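Side-chain contacts in coronin (Toxoplasma gondii, PDB 4OZU), which probably binds actin filaments, with this WD40 beta-propeller domain forming the N-terminal part of a longer chain: residues A[104-109]-A[136-141]; A[187-192]-A[197-202]; A[222-227]-A[280-285]; A[247-252]-A[300-305]. All coordinates share one frame; numbering follows the deposited sequence.

Contact 1. Residues A[104-109]-A[136-141]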
loop_
_atom_site.group_PDB
_atom_site.type_symbol
_atom_site.label_atom_id
_atom_site.label_comp_id
_atom_site.label_asym_id
_atom_site.label_seq_id
_atom_site.Cartn_x
_atom_site.Cartn_y
_atom_site.Cartn_z
ATOM N N VAL A 104 -6.760 13.627 9.554
ATOM C CA VAL A 104 -6.832 12.187 9.349
ATOM C C VAL A 104 -8.069 11.682 10.077
ATOM O O VAL A 104 -8.263 11.971 11.256
ATOM C CB VAL A 104 -5.569 11.450 9.858
ATOM C CG1 VAL A 104 -5.708 9.942 9.656
ATOM C CG2 VAL A 104 -4.333 11.955 9.137
ATOM N N ARG A 105 -8.911 10.943 9.359
ATOM C CA ARG A 105 -10.176 10.454 9.895
ATOM C C ARG A 105 -10.180 8.933 9.946
ATOM O O ARG A 105 -9.804 8.281 8.979
ATOM C CB ARG A 105 -11.342 10.954 9.039
ATOM C CG ARG A 105 -11.542 12.460 9.108
ATOM C CD ARG A 105 -12.588 12.945 8.113
ATOM N NE ARG A 105 -12.864 14.374 8.269
ATOM C CZ ARG A 105 -12.154 15.351 7.709
ATOM N NH1 ARG A 105 -11.107 15.072 6.945
ATOM N NH2 ARG A 105 -12.495 16.623 7.909
ATOM N N ILE A 106 -10.589 8.384 11.086
ATOM C CA ILE A 106 -10.753 6.942 11.240
ATOM C C ILE A 106 -12.239 6.633 11.133
ATOM O O ILE A 106 -13.061 7.246 11.813
ATOM C CB ILE A 106 -10.206 6.418 12.589
ATOM C CG1 ILE A 106 -8.808 6.981 12.879
ATOM C CG2 ILE A 106 -10.174 4.898 12.590
ATOM C CD1 ILE A 106 -7.796 6.739 11.791
ATOM N N TRP A 107 -12.572 5.683 10.272
ATOM C CA TRP A 107 -13.954 5.348 9.973
ATOM C C TRP A 107 -14.295 3.931 10.412
ATOM O O TRP A 107 -13.451 3.042 10.339
ATOM C CB TRP A 107 -14.209 5.483 8.478
ATOM C CG TRP A 107 -13.939 6.836 7.938
ATOM C CD1 TRP A 107 -12.825 7.243 7.269
ATOM C CD2 TRP A 107 -14.811 7.974 7.999
ATOM N NE1 TRP A 107 -12.946 8.562 6.908
ATOM C CE2 TRP A 107 -14.154 9.035 7.347
ATOM C CE3 TRP A 107 -16.078 8.196 8.543
ATOM C CZ2 TRP A 107 -14.722 10.298 7.226
ATOM C CZ3 TRP A 107 -16.641 9.450 8.420
ATOM C CH2 TRP A 107 -15.963 10.486 7.766
ATOM N N GLN A 108 -15.534 3.731 10.852
ATOM C CA GLN A 108 -16.047 2.399 11.156
ATOM C C GLN A 108 -17.314 2.119 10.360
ATOM O O GLN A 108 -18.368 2.708 10.619
ATOM C CB GLN A 108 -16.328 2.247 12.648
ATOM C CG GLN A 108 -16.698 0.826 13.050
ATOM C CD GLN A 108 -16.790 0.649 14.549
ATOM O OE1 GLN A 108 -17.077 1.594 15.282
ATOM N NE2 GLN A 108 -16.539 -0.568 15.015
ATOM N N LEU A 109 -17.211 1.212 9.393
ATOM C CA LEU A 109 -18.363 0.824 8.577
ATOM C C LEU A 109 -19.378 0.030 9.393
ATOM O O LEU A 109 -19.011 -0.650 10.352
ATOM C CB LEU A 109 -17.907 -0.004 7.372
ATOM C CG LEU A 109 -17.067 0.756 6.343
ATOM C CD1 LEU A 109 -16.286 -0.205 5.475
ATOM C CD2 LEU A 109 -17.951 1.646 5.486
ATOM N N ALA A 136 -1.599 7.901 5.138
ATOM C CA ALA A 136 -2.097 7.380 6.396
ATOM C C ALA A 136 -1.894 5.873 6.348
ATOM O O ALA A 136 -2.620 5.170 5.647
ATOM C CB ALA A 136 -3.552 7.732 6.602
ATOM N N GLU A 137 -0.895 5.396 7.083
ATOM C CA GLU A 137 -0.489 3.995 7.029
ATOM C C GLU A 137 -0.549 3.321 8.396
ATOM O O GLU A 137 0.034 3.797 9.378
ATOM C CB GLU A 137 0.929 3.881 6.466
ATOM C CG GLU A 137 1.049 4.239 4.989
ATOM C CD GLU A 137 0.687 3.096 4.054
ATOM O OE1 GLU A 137 0.591 1.938 4.513
ATOM O OE2 GLU A 137 0.506 3.361 2.846
ATOM N N TRP A 138 -1.243 2.192 8.434
ATOM C CA TRP A 138 -1.386 1.414 9.651
ATOM C C TRP A 138 -0.172 0.540 9.904
ATOM O O TRP A 138 0.350 -0.094 8.985
ATOM C CB TRP A 138 -2.609 0.505 9.566
ATOM C CG TRP A 138 -3.921 1.184 9.420
ATOM C CD1 TRP A 138 -4.610 1.407 8.261
ATOM C CD2 TRP A 138 -4.742 1.680 10.478
ATOM N NE1 TRP A 138 -5.808 2.028 8.535
ATOM C CE2 TRP A 138 -5.911 2.207 9.888
ATOM C CE3 TRP A 138 -4.602 1.734 11.868
ATOM C CZ2 TRP A 138 -6.930 2.776 10.640
ATOM C CZ3 TRP A 138 -5.615 2.314 12.613
ATOM C CH2 TRP A 138 -6.764 2.825 11.997
ATOM N N ASN A 139 0.237 0.476 11.164
ATOM C CA ASN A 139 1.252 -0.467 11.587
ATOM C C ASN A 139 0.771 -1.892 11.310
ATOM O O ASN A 139 -0.347 -2.242 11.676
ATOM C CB ASN A 139 1.559 -0.275 13.070
ATOM C CG ASN A 139 2.779 -1.046 13.512
ATOM O OD1 ASN A 139 2.814 -2.279 13.442
ATOM N ND2 ASN A 139 3.795 -0.323 13.966
ATOM N N PRO A 140 1.607 -2.712 10.656
ATOM C CA PRO A 140 1.171 -4.064 10.276
ATOM C C PRO A 140 1.181 -5.065 11.423
ATOM O O PRO A 140 0.674 -6.166 11.241
ATOM C CB PRO A 140 2.193 -4.467 9.211
ATOM C CG PRO A 140 3.425 -3.733 9.596
ATOM C CD PRO A 140 2.955 -2.409 10.136
ATOM N N ALA A 141 1.736 -4.696 12.576
ATOM C CA ALA A 141 1.843 -5.627 13.699
ATOM C C ALA A 141 1.082 -5.166 14.933
ATOM O O ALA A 141 0.728 -5.983 15.784
ATOM C CB ALA A 141 3.295 -5.844 14.050
#
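V104 and A136 mark the nearest approach of the two backbones, 7.4 Å between their CA atoms. No backbone hydrogen bond joins the segments, because strands 104-108 and 133-138 belong to different four-stranded sheets. From that point the chains splay apart: the CA atoms of I106 and W138 are already 11.0 Å from each other, and past W138 the chain turns off into a loop. Only side chains bridge the gap. V104 CG1 rests against A136 CB at 4.3 Å, while A136 also bonds through its backbone N to D84 and through its O to the side chain of N86. Both segments lie in predicted WD repeats, and the contact joins the third strand of one propeller blade to the first strand of the next. I106 meets W138 at the edge of the indole, near the ring plane. Its CG2, anti to the backbone N, comes within 4.0 Å of W138 CH2, with I106 CD1 at 4.1 Å from the same carbon. The six-membered end of the ring therefore makes the touch, while the pyrrole NE1 bonds to the backbone O of N86 and helps fix the ring's rotation. A96 of the neighbouring strand lies against both I106 and W138. The chain leaves the strand through an Asx turn, in which N139 OD1 accepts from A141 N at 2.8 Å (160°).

Contact 2. Residues A[187-192]-A[197-202]; sequences LACTTK and NIVDPR
N197 and T191 cross at about a right angle, and N197 ND2 gives T191 OG1 a weak hydrogen bond of 3.3 Å (150°). N197 CG stands beside its own backbone N, anti to the carbonyl carbon (chi1 -46°), which swings the amide toward strand 187-191. The other end of that amide, OD1, bonds to S209 OG, and T191 OG1 also pairs with D193. One step along, C189 SG lies 3.8 Å from N197 CB and more loosely, at 4.4 Å, from V199 CG2. L187, C189, N197 and V199 share this face of the sheet, which packs on F157 and F171. On the reverse face A188 CB meets the tip of I198, CD1, at 3.8 Å, with W223 and C221 also against A188. The hairpin, the middle two strands of a four-stranded propeller blade, is antiparallel: L187 with V199 and C189 with N197 are hydrogen-bonded pairs, and A188 with I198 is the non-hydrogen-bonded pair between them. Four backbone bonds, the straightest N197 N to C189 O (2.8 Å, 175°), thus set the register, whereas the side chains add mainly apolar cover and a weak polar tie near the hairpin turn.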
loop_
_atom_site.group_PDB
_atom_site.type_symbol
_atom_site.label_atom_id
_atom_site.label_comp_id
_atom_site.label_asym_id
_atom_site.label_seq_id
_atom_site.Cartn_x
_atom_site.Cartn_y
_atom_site.Cartn_z
ATOM N N LEU A 187 9.707 3.087 10.310
ATOM C CA LEU A 187 9.030 3.662 9.166
ATOM C C LEU A 187 10.096 4.155 8.201
ATOM O O LEU A 187 11.160 4.612 8.631
ATOM C CB LEU A 187 8.115 4.802 9.599
ATOM C CG LEU A 187 7.220 5.399 8.515
ATOM C CD1 LEU A 187 5.802 4.879 8.643
ATOM C CD2 LEU A 187 7.264 6.901 8.613
ATOM N N ALA A 188 9.836 4.010 6.910
ATOM C CA ALA A 188 10.686 4.599 5.884
ATOM C C ALA A 188 9.868 5.611 5.119
ATOM O O ALA A 188 8.676 5.399 4.864
ATOM C CB ALA A 188 11.249 3.546 4.959
ATOM N N CYS A 189 10.498 6.724 4.768
ATOM C CA CYS A 189 9.823 7.742 3.978
ATOM C C CYS A 189 10.780 8.389 2.994
ATOM O O CYS A 189 11.988 8.401 3.207
ATOM C CB CYS A 189 9.196 8.806 4.878
ATOM S SG CYS A 189 10.358 9.657 5.969
ATOM N N THR A 190 10.221 8.893 1.900
ATOM C CA THR A 190 10.974 9.673 0.936
ATOM C C THR A 190 10.527 11.121 1.010
ATOM O O THR A 190 9.363 11.407 1.289
ATOM C CB THR A 190 10.787 9.152 -0.494
ATOM O OG1 THR A 190 9.390 9.048 -0.779
ATOM C CG2 THR A 190 11.442 7.774 -0.652
ATOM N N THR A 191 11.459 12.029 0.767
ATOM C CA THR A 191 11.145 13.450 0.754
ATOM C C THR A 191 11.627 14.081 -0.537
ATOM O O THR A 191 12.380 13.476 -1.306
ATOM C CB THR A 191 11.762 14.180 1.963
ATOM O OG1 THR A 191 13.102 13.721 2.174
ATOM C CG2 THR A 191 10.945 13.902 3.213
ATOM N N LYS A 192 11.173 15.307 -0.773
ATOM C CA LYS A 192 11.416 15.995 -2.026
ATOM C C LYS A 192 12.890 16.364 -2.215
ATOM O O LYS A 192 13.310 16.692 -3.324
ATOM C CB LYS A 192 10.540 17.243 -2.095
ATOM C CG LYS A 192 10.208 17.699 -3.500
ATOM C CD LYS A 192 9.333 18.940 -3.468
ATOM C CE LYS A 192 9.580 19.828 -4.675
ATOM N NZ LYS A 192 8.961 21.169 -4.508
ATOM N N ASN A 197 14.552 8.331 4.274
ATOM C CA ASN A 197 14.755 8.479 5.707
ATOM C C ASN A 197 14.123 7.336 6.469
ATOM O O ASN A 197 13.012 6.907 6.152
ATOM C CB ASN A 197 14.174 9.808 6.203
ATOM C CG ASN A 197 14.549 10.979 5.316
ATOM O OD1 ASN A 197 15.688 11.448 5.331
ATOM N ND2 ASN A 197 13.583 11.465 4.540
ATOM N N ILE A 198 14.847 6.846 7.472
ATOM C CA ILE A 198 14.351 5.798 8.351
ATOM C C ILE A 198 14.045 6.399 9.719
ATOM O O ILE A 198 14.880 7.095 10.301
ATOM C CB ILE A 198 15.366 4.653 8.516
ATOM C CG1 ILE A 198 15.926 4.214 7.158
ATOM C CG2 ILE A 198 14.718 3.494 9.249
ATOM C CD1 ILE A 198 14.880 3.725 6.176
ATOM N N VAL A 199 12.853 6.099 10.233
ATOM C CA VAL A 199 12.351 6.713 11.463
ATOM C C VAL A 199 11.968 5.667 12.489
ATOM O O VAL A 199 11.252 4.718 12.166
ATOM C CB VAL A 199 11.117 7.588 11.188
ATOM C CG1 VAL A 199 10.638 8.255 12.470
ATOM C CG2 VAL A 199 11.438 8.637 10.124
ATOM N N ASP A 200 12.449 5.859 13.719
ATOM C CA ASP A 200 12.052 5.044 14.865
ATOM C C ASP A 200 11.051 5.836 15.708
ATOM O O ASP A 200 11.437 6.754 16.433
ATOM C CB ASP A 200 13.279 4.653 15.692
ATOM C CG ASP A 200 12.948 3.697 16.840
ATOM O OD1 ASP A 200 11.832 3.765 17.397
ATOM O OD2 ASP A 200 13.827 2.881 17.191
ATOM N N PRO A 201 9.756 5.496 15.613
ATOM C CA PRO A 201 8.765 6.310 16.332
ATOM C C PRO A 201 8.826 6.185 17.852
ATOM O O PRO A 201 8.552 7.159 18.547
ATOM C CB PRO A 201 7.432 5.782 15.812
ATOM C CG PRO A 201 7.728 4.394 15.319
ATOM C CD PRO A 201 9.124 4.450 14.791
ATOM N N ARG A 202 9.163 5.010 18.367
ATOM C CA ARG A 202 9.224 4.831 19.811
ATOM C C ARG A 202 10.404 5.595 20.418
ATOM O O ARG A 202 10.389 5.927 21.604
ATOM C CB ARG A 202 9.296 3.347 20.159
ATOM C CG ARG A 202 7.959 2.639 19.959
ATOM C CD ARG A 202 8.039 1.160 20.184
ATOM N NE ARG A 202 8.902 0.519 19.201
ATOM C CZ ARG A 202 9.105 -0.791 19.139
ATOM N NH1 ARG A 202 8.511 -1.602 20.006
ATOM N NH2 ARG A 202 9.909 -1.283 18.217
#

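Contact 3. Residues A[222-227]-A[280-285]; sequences TWIDGL and GMLYVC
L282 is where the two segments meet, its CD1 set against the methyl branches of I224 and T222. CD1 is 4.3 Å from I224 CG2 and 4.4 Å from T222 CG2, so one leucine methyl faces two branched side chains at once. The backbones stay well apart, with 7.9 Å between the CA atoms of I224 and G280 at their nearest. L282 has its CG anti to the backbone N (chi1 -173°), which brings CD1 to the side of segment 222-227. Across from it I224 has CG2 beside the backbone N, and this is the branch that makes the touch. This is the better-packed part, its contacts at ordinary to loose van der Waals distance and walled by F235 and F275, which lie against both I224 and L282, and by P273 against T222. Nearby polar groups are buried and satisfied by neighbours: the D225 carboxylate bonds to S181 OG and the backbone N of W182, and W223 NE1 to the O of K179. L227 is the looser, partly exposed end. There the chain loops past G280 without a side-chain touch to segment 280-285, and L227 leans on V9 and P365 instead. A small apolar seam between the end of the first strand of one blade, with the residue that follows it, and the second strand of the next belongs to the blade-to-blade packing of a WD40 beta-propeller.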
loop_
_atom_site.group_PDB
_atom_site.type_symbol
_atom_site.label_atom_id
_atom_site.label_comp_id
_atom_site.label_asym_id
_atom_site.label_seq_id
_atom_site.Cartn_x
_atom_site.Cartn_y
_atom_site.Cartn_z
ATOM N N THR A 222 9.097 1.352 -0.290
ATOM C CA THR A 222 8.362 0.397 0.512
ATOM C C THR A 222 9.384 -0.543 1.150
ATOM O O THR A 222 10.526 -0.621 0.700
ATOM C CB THR A 222 7.338 -0.386 -0.316
ATOM O OG1 THR A 222 6.421 -1.051 0.561
ATOM C CG2 THR A 222 8.024 -1.391 -1.216
ATOM N N TRP A 223 8.979 -1.252 2.196
ATOM C CA TRP A 223 9.869 -2.198 2.846
ATOM C C TRP A 223 9.839 -3.533 2.124
ATOM O O TRP A 223 8.810 -3.915 1.570
ATOM C CB TRP A 223 9.477 -2.381 4.308
ATOM C CG TRP A 223 9.825 -1.211 5.136
ATOM C CD1 TRP A 223 9.117 -0.058 5.252
ATOM C CD2 TRP A 223 10.977 -1.069 5.977
ATOM N NE1 TRP A 223 9.753 0.804 6.118
ATOM C CE2 TRP A 223 10.900 0.206 6.574
ATOM C CE3 TRP A 223 12.062 -1.893 6.286
ATOM C CZ2 TRP A 223 11.862 0.675 7.461
ATOM C CZ3 TRP A 223 13.022 -1.419 7.168
ATOM C CH2 TRP A 223 12.914 -0.148 7.743
ATOM N N ILE A 224 10.975 -4.224 2.124
ATOM C CA ILE A 224 11.066 -5.549 1.544
ATOM C C ILE A 224 11.733 -6.490 2.548
ATOM O O ILE A 224 12.681 -7.200 2.226
ATOM C CB ILE A 224 11.822 -5.525 0.187
ATOM C CG1 ILE A 224 13.174 -4.814 0.330
ATOM C CG2 ILE A 224 10.959 -4.845 -0.871
ATOM C CD1 ILE A 224 14.017 -4.809 -0.933
ATOM N N ASP A 225 11.225 -6.461 3.783
ATOM C CA ASP A 225 11.551 -7.469 4.784
ATOM C C ASP A 225 10.397 -8.488 4.808
ATOM O O ASP A 225 9.974 -8.949 3.749
ATOM C CB ASP A 225 11.840 -6.828 6.163
ATOM C CG ASP A 225 10.741 -5.871 6.659
ATOM O OD1 ASP A 225 9.884 -5.399 5.884
ATOM O OD2 ASP A 225 10.763 -5.557 7.868
ATOM N N GLY A 226 9.889 -8.858 5.977
ATOM C CA GLY A 226 8.867 -9.887 6.026
ATOM C C GLY A 226 9.400 -11.264 5.657
ATOM O O GLY A 226 10.611 -11.517 5.693
ATOM N N LEU A 227 8.486 -12.166 5.308
ATOM C CA LEU A 227 8.819 -13.577 5.129
ATOM C C LEU A 227 9.781 -13.837 3.981
ATOM O O LEU A 227 10.716 -14.639 4.109
ATOM C CB LEU A 227 7.543 -14.385 4.886
ATOM C CG LEU A 227 7.734 -15.899 4.895
ATOM C CD1 LEU A 227 8.074 -16.366 6.300
ATOM C CD2 LEU A 227 6.487 -16.619 4.365
ATOM N N GLY A 280 7.476 -12.603 -2.129
ATOM C CA GLY A 280 8.574 -11.800 -2.634
ATOM C C GLY A 280 8.291 -11.092 -3.951
ATOM O O GLY A 280 9.171 -10.429 -4.498
ATOM N N MET A 281 7.073 -11.210 -4.466
ATOM C CA MET A 281 6.710 -10.479 -5.675
ATOM C C MET A 281 6.726 -8.988 -5.386
ATOM O O MET A 281 6.240 -8.525 -4.342
ATOM C CB MET A 281 5.334 -10.884 -6.206
ATOM C CG MET A 281 5.233 -12.289 -6.773
ATOM S SD MET A 281 6.525 -12.760 -7.940
ATOM C CE MET A 281 6.414 -11.461 -9.165
ATOM N N LEU A 282 7.295 -8.240 -6.325
ATOM C CA LEU A 282 7.451 -6.800 -6.181
ATOM C C LEU A 282 6.950 -6.128 -7.446
ATOM O O LEU A 282 7.551 -6.274 -8.513
ATOM C CB LEU A 282 8.917 -6.451 -5.910
ATOM C CG LEU A 282 9.293 -5.011 -5.560
ATOM C CD1 LEU A 282 8.501 -4.484 -4.372
ATOM C CD2 LEU A 282 10.776 -4.918 -5.278
ATOM N N TYR A 283 5.830 -5.419 -7.330
ATOM C CA TYR A 283 5.214 -4.760 -8.478
ATOM C C TYR A 283 5.583 -3.278 -8.473
ATOM O O TYR A 283 5.617 -2.659 -7.414
ATOM C CB TYR A 283 3.692 -4.926 -8.445
ATOM C CG TYR A 283 3.212 -6.356 -8.288
ATOM C CD1 TYR A 283 3.124 -6.934 -7.034
ATOM C CD2 TYR A 283 2.845 -7.119 -9.386
ATOM C CE1 TYR A 283 2.688 -8.229 -6.870
ATOM C CE2 TYR A 283 2.405 -8.429 -9.236
ATOM C CZ TYR A 283 2.331 -8.975 -7.975
ATOM O OH TYR A 283 1.901 -10.268 -7.802
ATOM N N VAL A 284 5.881 -2.719 -9.645
ATOM C CA VAL A 284 6.128 -1.283 -9.763
ATOM C C VAL A 284 5.136 -0.710 -10.758
ATOM O O VAL A 284 5.124 -1.084 -11.930
ATOM C CB VAL A 284 7.592 -0.968 -10.172
ATOM C CG1 VAL A 284 8.536 -1.365 -9.045
ATOM C CG2 VAL A 284 7.986 -1.679 -11.459
ATOM N N CYS A 285 4.314 0.209 -10.263
ATOM C CA CYS A 285 3.176 0.736 -10.999
ATOM C C CYS A 285 3.227 2.255 -11.068
ATOM O O CYS A 285 3.351 2.921 -10.041
ATOM C CB CYS A 285 1.876 0.291 -10.329
ATOM S SG CYS A 285 1.851 -1.462 -9.883
#

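Contact 4. Residues A[247-252]-A[300-305]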
loop_
_atom_site.group_PDB
_atom_site.type_symbol
_atom_site.label_atom_id
_atom_site.label_comp_id
_atom_site.label_asym_id
_atom_site.label_seq_id
_atom_site.Cartn_x
_atom_site.Cartn_y
_atom_site.Cartn_z
ATOM N N MET A 247 15.679 1.904 -9.748
ATOM C CA MET A 247 15.312 1.377 -8.446
ATOM C C MET A 247 16.544 0.984 -7.658
ATOM O O MET A 247 17.625 0.805 -8.222
ATOM C CB MET A 247 14.396 0.168 -8.595
ATOM C CG MET A 247 15.019 -0.949 -9.398
ATOM S SD MET A 247 13.873 -2.296 -9.736
ATOM C CE MET A 247 14.839 -3.271 -10.887
ATOM N N ALA A 248 16.365 0.843 -6.352
ATOM C CA ALA A 248 17.455 0.470 -5.472
ATOM C C ALA A 248 16.947 -0.324 -4.283
ATOM O O ALA A 248 15.819 -0.130 -3.828
ATOM C CB ALA A 248 18.204 1.698 -4.999
ATOM N N ILE A 249 17.798 -1.235 -3.816
ATOM C CA ILE A 249 17.593 -1.963 -2.569
ATOM C C ILE A 249 18.598 -1.434 -1.551
ATOM O O ILE A 249 19.780 -1.287 -1.865
ATOM C CB ILE A 249 17.771 -3.484 -2.752
ATOM C CG1 ILE A 249 16.668 -4.041 -3.656
ATOM C CG2 ILE A 249 17.774 -4.200 -1.388
ATOM C CD1 ILE A 249 16.823 -5.511 -3.995
ATOM N N TRP A 250 18.109 -1.141 -0.351
ATOM C CA TRP A 250 18.921 -0.586 0.724
ATOM C C TRP A 250 18.862 -1.466 1.944
ATOM O O TRP A 250 17.807 -1.991 2.292
ATOM C CB TRP A 250 18.447 0.812 1.114
ATOM C CG TRP A 250 18.305 1.708 -0.042
ATOM C CD1 TRP A 250 17.229 1.804 -0.879
ATOM C CD2 TRP A 250 19.276 2.643 -0.521
ATOM N NE1 TRP A 250 17.468 2.746 -1.843
ATOM C CE2 TRP A 250 18.720 3.271 -1.650
ATOM C CE3 TRP A 250 20.558 3.004 -0.107
ATOM C CZ2 TRP A 250 19.403 4.246 -2.368
ATOM C CZ3 TRP A 250 21.233 3.968 -0.817
ATOM C CH2 TRP A 250 20.656 4.582 -1.937
ATOM N N ASP A 251 20.008 -1.583 2.594
ATOM C CA ASP A 251 20.139 -2.226 3.888
ATOM C C ASP A 251 20.271 -1.128 4.935
ATOM O O ASP A 251 21.266 -0.402 4.954
ATOM C CB ASP A 251 21.358 -3.145 3.892
ATOM C CG ASP A 251 21.580 -3.837 5.223
ATOM O OD1 ASP A 251 20.829 -3.580 6.189
ATOM O OD2 ASP A 251 22.526 -4.648 5.299
ATOM N N THR A 252 19.272 -0.996 5.802
ATOM C CA THR A 252 19.259 0.110 6.760
ATOM C C THR A 252 20.341 -0.011 7.827
ATOM O O THR A 252 20.567 0.927 8.599
ATOM C CB THR A 252 17.889 0.242 7.452
ATOM O OG1 THR A 252 17.510 -1.011 8.029
ATOM C CG2 THR A 252 16.835 0.669 6.445
ATOM N N GLY A 300 17.492 -12.935 -1.545
ATOM C CA GLY A 300 18.258 -11.701 -1.471
ATOM C C GLY A 300 18.578 -11.101 -2.828
ATOM O O GLY A 300 19.293 -10.100 -2.916
ATOM N N THR A 301 18.039 -11.709 -3.882
ATOM C CA THR A 301 18.280 -11.270 -5.252
ATOM C C THR A 301 16.977 -10.836 -5.902
ATOM O O THR A 301 15.948 -11.485 -5.714
ATOM C CB THR A 301 18.905 -12.394 -6.109
ATOM O OG1 THR A 301 20.057 -12.924 -5.448
ATOM C CG2 THR A 301 19.304 -11.869 -7.477
ATOM N N LEU A 302 17.030 -9.758 -6.680
ATOM C CA LEU A 302 15.871 -9.290 -7.433
ATOM C C LEU A 302 15.935 -9.796 -8.871
ATOM O O LEU A 302 16.944 -9.616 -9.549
ATOM C CB LEU A 302 15.800 -7.762 -7.408
ATOM C CG LEU A 302 14.460 -7.127 -7.780
ATOM C CD1 LEU A 302 13.354 -7.529 -6.809
ATOM C CD2 LEU A 302 14.606 -5.617 -7.814
ATOM N N ARG A 303 14.854 -10.425 -9.330
ATOM C CA ARG A 303 14.790 -10.983 -10.678
ATOM C C ARG A 303 13.535 -10.517 -11.404
ATOM O O ARG A 303 12.442 -10.545 -10.844
ATOM C CB ARG A 303 14.822 -12.514 -10.623
ATOM C CG ARG A 303 16.049 -13.083 -9.927
ATOM C CD ARG A 303 16.098 -14.602 -10.038
ATOM N NE ARG A 303 17.097 -15.197 -9.150
ATOM C CZ ARG A 303 16.980 -15.271 -7.827
ATOM N NH1 ARG A 303 15.914 -14.772 -7.217
ATOM N NH2 ARG A 303 17.941 -15.834 -7.107
ATOM N N SER A 304 13.701 -10.084 -12.648
ATOM C CA SER A 304 12.570 -9.710 -13.480
ATOM C C SER A 304 11.754 -10.952 -13.783
ATOM O O SER A 304 12.315 -11.998 -14.118
ATOM C CB SER A 304 13.042 -9.054 -14.781
ATOM O OG SER A 304 11.948 -8.507 -15.504
ATOM N N VAL A 305 10.435 -10.840 -13.669
ATOM C CA VAL A 305 9.552 -11.956 -13.994
ATOM C C VAL A 305 8.759 -11.661 -15.256
ATOM O O VAL A 305 8.938 -12.327 -16.273
ATOM C CB VAL A 305 8.589 -12.266 -12.845
ATOM C CG1 VAL A 305 7.605 -13.368 -13.253
ATOM C CG2 VAL A 305 9.371 -12.679 -11.608
#
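L302 spans the gap from strand 301-309 to strand 245-251 with two parts of its side chain. Its CB is met first, by I249 CD1 at 4.2 Å; the isoleucine touches with this terminal methyl, at a slant, its CG1-CD1 arm extended (chi2 175°). At CG the nearest atom of the other strand is still I249 CD1, now 4.7 Å away. The branch then divides. CD1 goes to L282 of its own blade, whereas CD2 points at the end of M247. In the conformer given, M247 and L302 come tip to tip, with M247 SD and CE both 3.9 Å from L302 CD2; M247 is modelled in two conformers, so this half of the contact is less certain. Y295 and Y297 of the adjacent strand also touch L302, and each meets a partner across the gap, Y295 on M247 and Y297 on I249. Y260 packs on L302 as well. The backbones are 9.0 Å apart at the CA atoms of I249 and L302, since these strands lie in neighbouring propeller blades. With no hydrogen bond or charge across it, the contact is held by van der Waals contact between methyls, methylene and thioether, whose fit depends on shape rather than on bond direction.

The four contacts follow the course of the propeller. Contacts 1, 3 and 4 join neighbouring blades, whereas contact 2 lies inside one blade. Contacts 3 and 4 are the closest, 9 Å between centres, and stitch the same two blades together at different depths: L282 CD2 is 4.0 Å from L302 CD1, and I224 CD1 3.8 Å from I249 CG2. Contact 2 touches both of them on its A188 and I198 face, for instance through I198 CD1 and T252 CG2, 3.6 Å apart. Contact 1 touches none of the others; its centre is 18 Å from that of contact 2 and about 29 Å from that of contact 4, across the centre of the chain.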